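Local coordinates for secreted protein (Kutzneria albida DSM 43870, PDB 5M6Q) that probably forms isopeptide cross-links between proteins as a microbial transglutaminase, transferring the acyl group of a glutamine side chain to an amine, at residues L70-N81 with K121-K129. Numbering follows the deposited sequence.
Sequences LRTAEAVQAALN and KLKASIFSK
Ile126 reaches out from the strand to meet the helix where Ala73, Glu74 and Gln77 come together. Its CG1 stands anti to the carbonyl carbon (chi1 -66°), with CD1 extended beyond it, so that the methyl ends 3.9 Å from Ala73 CB and 3.8 Å from Glu74 CG, touching only the aliphatic part of the glutamate. The other branch, CG2, lies 4.2 Å from Leu70 CD1; a branched residue thus serves two turns of the helix, and the small Ala73 lets its long arm come close to the helix backbone. Phe178 of the adjacent strand 174-179 and Trp185 of strand 184-188, one strand further on, pack on Ile126.

Ser125 turns its CB from the helix, and at Ala124, two residues before Ile126, a single methyl takes the place of the long arm. Ala124 brings its CB to 4.0 Å from Leu80 CB, and the backbones draw together, an approach that a small residue permits.

The polar edge is made by two amide side chains that grip the peptide groups flanking the alpha carbon of Ala124. Gln77, with CG anti to the main-chain N (chi1 -179°), sends NE2 to Ala124 O (2.9 Å); the bond is nearly straight and in the glutamine's amide plane, though the donor sits above the carbonyl plane. The same NE2 is hydrogen-bonded to Gln180 OE1. One turn later, Asn81 OD1 accepts from Ala124 N at 2.7 Å, nearly straight (165°), with the donor tilted from the carbonyl plane.

Lys123 and Ser125 pair with strand 214-223, whereas Ala124 offers both its backbone polar groups to the helix. Side-chain amides therefore supply the donor and acceptor an adjoining strand would otherwise provide, fixing helix 70-84 against the sheet by directional bonds as well as apolar contact.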
loop_
_atom_site.group_PDB
_atom_site.type_symbol
_atom_site.label_atom_id
_atom_site.label_comp_id
_atom_site.label_asym_id
_atom_site.label_seq_id
_atom_site.Cartn_x
_atom_site.Cartn_y
_atom_site.Cartn_z
ATOM N N LEU A 70 -4.973 -2.760 10.222
ATOM C CA LEU A 70 -5.329 -1.498 9.590
ATOM C C LEU A 70 -5.317 -0.333 10.587
ATOM O O LEU A 70 -4.850 0.752 10.260
ATOM C CB LEU A 70 -6.703 -1.612 8.924
ATOM C CG LEU A 70 -7.229 -0.331 8.283
ATOM C CD1 LEU A 70 -6.264 0.169 7.197
ATOM C CD2 LEU A 70 -8.657 -0.528 7.737
ATOM N N ARG A 71 -5.793 -0.560 11.810
ATOM C CA ARG A 71 -5.870 0.522 12.788
ATOM C C ARG A 71 -4.487 1.096 13.135
ATOM O O ARG A 71 -4.326 2.308 13.300
ATOM C CB ARG A 71 -6.582 0.038 14.057
ATOM C CG ARG A 71 -8.080 -0.194 13.834
ATOM C CD ARG A 71 -8.740 -0.961 14.962
ATOM N NE ARG A 71 -8.922 -0.132 16.148
ATOM C CZ ARG A 71 -8.132 -0.171 17.214
ATOM N NH1 ARG A 71 -7.100 -1.009 17.251
ATOM N NH2 ARG A 71 -8.379 0.624 18.246
ATOM N N THR A 72 -3.492 0.229 13.233
ATOM C CA THR A 72 -2.140 0.710 13.479
ATOM C C THR A 72 -1.655 1.549 12.310
ATOM O O THR A 72 -1.046 2.597 12.512
ATOM C CB THR A 72 -1.155 -0.434 13.707
ATOM O OG1 THR A 72 -1.645 -1.312 14.730
ATOM C CG2 THR A 72 0.214 0.118 14.108
ATOM N N ALA A 73 -1.897 1.074 11.089
ATOM C CA ALA A 73 -1.489 1.812 9.904
ATOM C C ALA A 73 -2.170 3.171 9.876
ATOM O O ALA A 73 -1.581 4.170 9.471
ATOM C CB ALA A 73 -1.814 1.034 8.631
ATOM N N GLU A 74 -3.427 3.206 10.300
ATOM C CA GLU A 74 -4.139 4.475 10.323
ATOM C C GLU A 74 -3.544 5.438 11.353
ATOM O O GLU A 74 -3.496 6.651 11.118
ATOM C CB GLU A 74 -5.628 4.231 10.579
ATOM C CG GLU A 74 -6.290 3.646 9.338
ATOM C CD GLU A 74 -7.688 3.142 9.591
ATOM O OE1 GLU A 74 -7.887 2.413 10.588
ATOM O OE2 GLU A 74 -8.579 3.481 8.782
ATOM N N ALA A 75 -3.075 4.910 12.478
ATOM C CA ALA A 75 -2.474 5.772 13.499
ATOM C C ALA A 75 -1.130 6.313 13.007
ATOM O O ALA A 75 -0.761 7.453 13.268
ATOM C CB ALA A 75 -2.293 5.018 14.813
ATOM N N VAL A 76 -0.406 5.481 12.283
ATOM C CA VAL A 76 0.904 5.856 11.788
ATOM C C VAL A 76 0.734 6.872 10.658
ATOM O O VAL A 76 1.466 7.855 10.571
ATOM C CB VAL A 76 1.689 4.603 11.359
ATOM C CG1 VAL A 76 2.910 4.985 10.517
ATOM C CG2 VAL A 76 2.117 3.821 12.633
ATOM N N GLN A 77 -0.279 6.662 9.828
ATOM C CA GLN A 77 -0.633 7.624 8.787
ATOM C C GLN A 77 -0.926 8.992 9.389
ATOM O O GLN A 77 -0.392 10.004 8.934
ATOM C CB GLN A 77 -1.851 7.135 7.986
ATOM C CG GLN A 77 -2.268 8.077 6.861
ATOM C CD GLN A 77 -3.607 7.701 6.249
ATOM O OE1 GLN A 77 -4.513 7.219 6.943
ATOM N NE2 GLN A 77 -3.738 7.907 4.940
ATOM N N ALA A 78 -1.770 9.033 10.413
ATOM C CA ALA A 78 -2.118 10.326 11.010
ATOM C C ALA A 78 -0.887 10.984 11.633
ATOM O O ALA A 78 -0.695 12.187 11.509
ATOM C CB ALA A 78 -3.218 10.175 12.039
ATOM N N ALA A 79 -0.045 10.195 12.283
ATOM C CA ALA A 79 1.142 10.745 12.920
ATOM C C ALA A 79 2.081 11.363 11.870
ATOM O O ALA A 79 2.577 12.478 12.043
ATOM C CB ALA A 79 1.854 9.672 13.729
ATOM N N LEU A 80 2.315 10.637 10.781
ATOM C CA LEU A 80 3.183 11.119 9.720
ATOM C C LEU A 80 2.617 12.337 8.999
ATOM O O LEU A 80 3.358 13.275 8.696
ATOM C CB LEU A 80 3.458 10.016 8.705
ATOM C CG LEU A 80 4.358 8.884 9.179
ATOM C CD1 LEU A 80 4.328 7.797 8.129
ATOM C CD2 LEU A 80 5.784 9.373 9.436
ATOM N N ASN A 81 1.320 12.318 8.698
ATOM C CA ASN A 81 0.683 13.472 8.072
ATOM C C ASN A 81 0.807 14.711 8.962
ATOM O O ASN A 81 1.034 15.817 8.477
ATOM C CB ASN A 81 -0.792 13.190 7.760
ATOM C CG ASN A 81 -0.981 12.457 6.443
ATOM O OD1 ASN A 81 -0.110 12.481 5.567
ATOM N ND2 ASN A 81 -2.118 11.794 6.300
ATOM N N LYS A 121 4.662 18.587 -0.373
ATOM C CA LYS A 121 4.033 17.843 -1.461
ATOM C C LYS A 121 3.739 16.375 -1.097
ATOM O O LYS A 121 3.407 15.581 -1.965
ATOM C CB LYS A 121 4.925 17.873 -2.701
ATOM C CG LYS A 121 5.238 19.260 -3.263
ATOM C CD LYS A 121 6.223 19.135 -4.427
ATOM C CE LYS A 121 6.489 20.470 -5.129
ATOM N NZ LYS A 121 7.508 20.296 -6.212
ATOM N N LEU A 122 3.887 16.004 0.170
ATOM C CA LEU A 122 3.739 14.597 0.532
ATOM C C LEU A 122 2.510 14.340 1.371
ATOM O O LEU A 122 2.048 15.212 2.109
ATOM C CB LEU A 122 4.975 14.099 1.291
ATOM C CG LEU A 122 6.265 14.066 0.470
ATOM C CD1 LEU A 122 7.422 13.745 1.372
ATOM C CD2 LEU A 122 6.175 13.063 -0.704
ATOM N N LYS A 123 1.979 13.128 1.252
ATOM C CA LYS A 123 0.951 12.662 2.164
ATOM C C LYS A 123 1.185 11.185 2.453
ATOM O O LYS A 123 1.584 10.424 1.567
ATOM C CB LYS A 123 -0.444 12.875 1.581
ATOM C CG LYS A 123 -0.620 12.230 0.229
ATOM C CD LYS A 123 -2.072 11.962 -0.094
ATOM C CE LYS A 123 -2.241 11.634 -1.581
ATOM N NZ LYS A 123 -3.641 11.212 -1.892
ATOM N N ALA A 124 0.944 10.784 3.693
ATOM C CA ALA A 124 1.007 9.379 4.055
ATOM C C ALA A 124 -0.241 8.659 3.545
ATOM O O ALA A 124 -1.359 9.110 3.771
ATOM C CB ALA A 124 1.148 9.228 5.551
ATOM N N SER A 125 -0.041 7.551 2.837
ATOM C CA SER A 125 -1.134 6.793 2.254
ATOM C C SER A 125 -1.029 5.348 2.699
ATOM O O SER A 125 0.004 4.945 3.204
ATOM C CB SER A 125 -1.110 6.895 0.734
ATOM O OG SER A 125 -1.370 8.228 0.340
ATOM N N ILE A 126 -2.108 4.587 2.537
ATOM C CA ILE A 126 -2.162 3.201 3.004
ATOM C C ILE A 126 -2.472 2.277 1.841
ATOM O O ILE A 126 -3.273 2.601 0.956
ATOM C CB ILE A 126 -3.201 3.013 4.128
ATOM C CG1 ILE A 126 -2.774 3.775 5.378
ATOM C CG2 ILE A 126 -3.438 1.516 4.465
ATOM C CD1 ILE A 126 -3.774 3.678 6.505
ATOM N N PHE A 127 -1.812 1.134 1.829
ATOM C CA PHE A 127 -2.240 0.051 0.974
ATOM C C PHE A 127 -2.063 -1.222 1.766
ATOM O O PHE A 127 -1.341 -1.241 2.753
ATOM C CB PHE A 127 -1.457 0.030 -0.342
ATOM C CG PHE A 127 0.014 -0.140 -0.168
ATOM C CD1 PHE A 127 0.578 -1.405 -0.104
ATOM C CD2 PHE A 127 0.848 0.966 -0.093
ATOM C CE1 PHE A 127 1.953 -1.568 0.052
ATOM C CE2 PHE A 127 2.219 0.810 0.072
ATOM C CZ PHE A 127 2.768 -0.460 0.132
ATOM N N SER A 128 -2.730 -2.284 1.335
ATOM C CA SER A 128 -2.651 -3.561 2.005
ATOM C C SER A 128 -2.075 -4.585 1.067
ATOM O O SER A 128 -2.515 -4.719 -0.079
ATOM C CB SER A 128 -4.025 -4.026 2.476
ATOM O OG SER A 128 -3.893 -5.279 3.118
ATOM N N LYS A 129 -1.106 -5.330 1.567
ATOM C CA LYS A 129 -0.450 -6.327 0.763
ATOM C C LYS A 129 -0.706 -7.711 1.330
ATOM O O LYS A 129 -0.562 -7.946 2.529
ATOM C CB LYS A 129 1.058 -6.049 0.689
ATOM C CG LYS A 129 1.850 -7.102 -0.051
ATOM C CD LYS A 129 3.360 -6.897 0.215
ATOM C CE LYS A 129 4.189 -7.998 -0.394
ATOM N NZ LYS A 129 4.002 -8.107 -1.885
#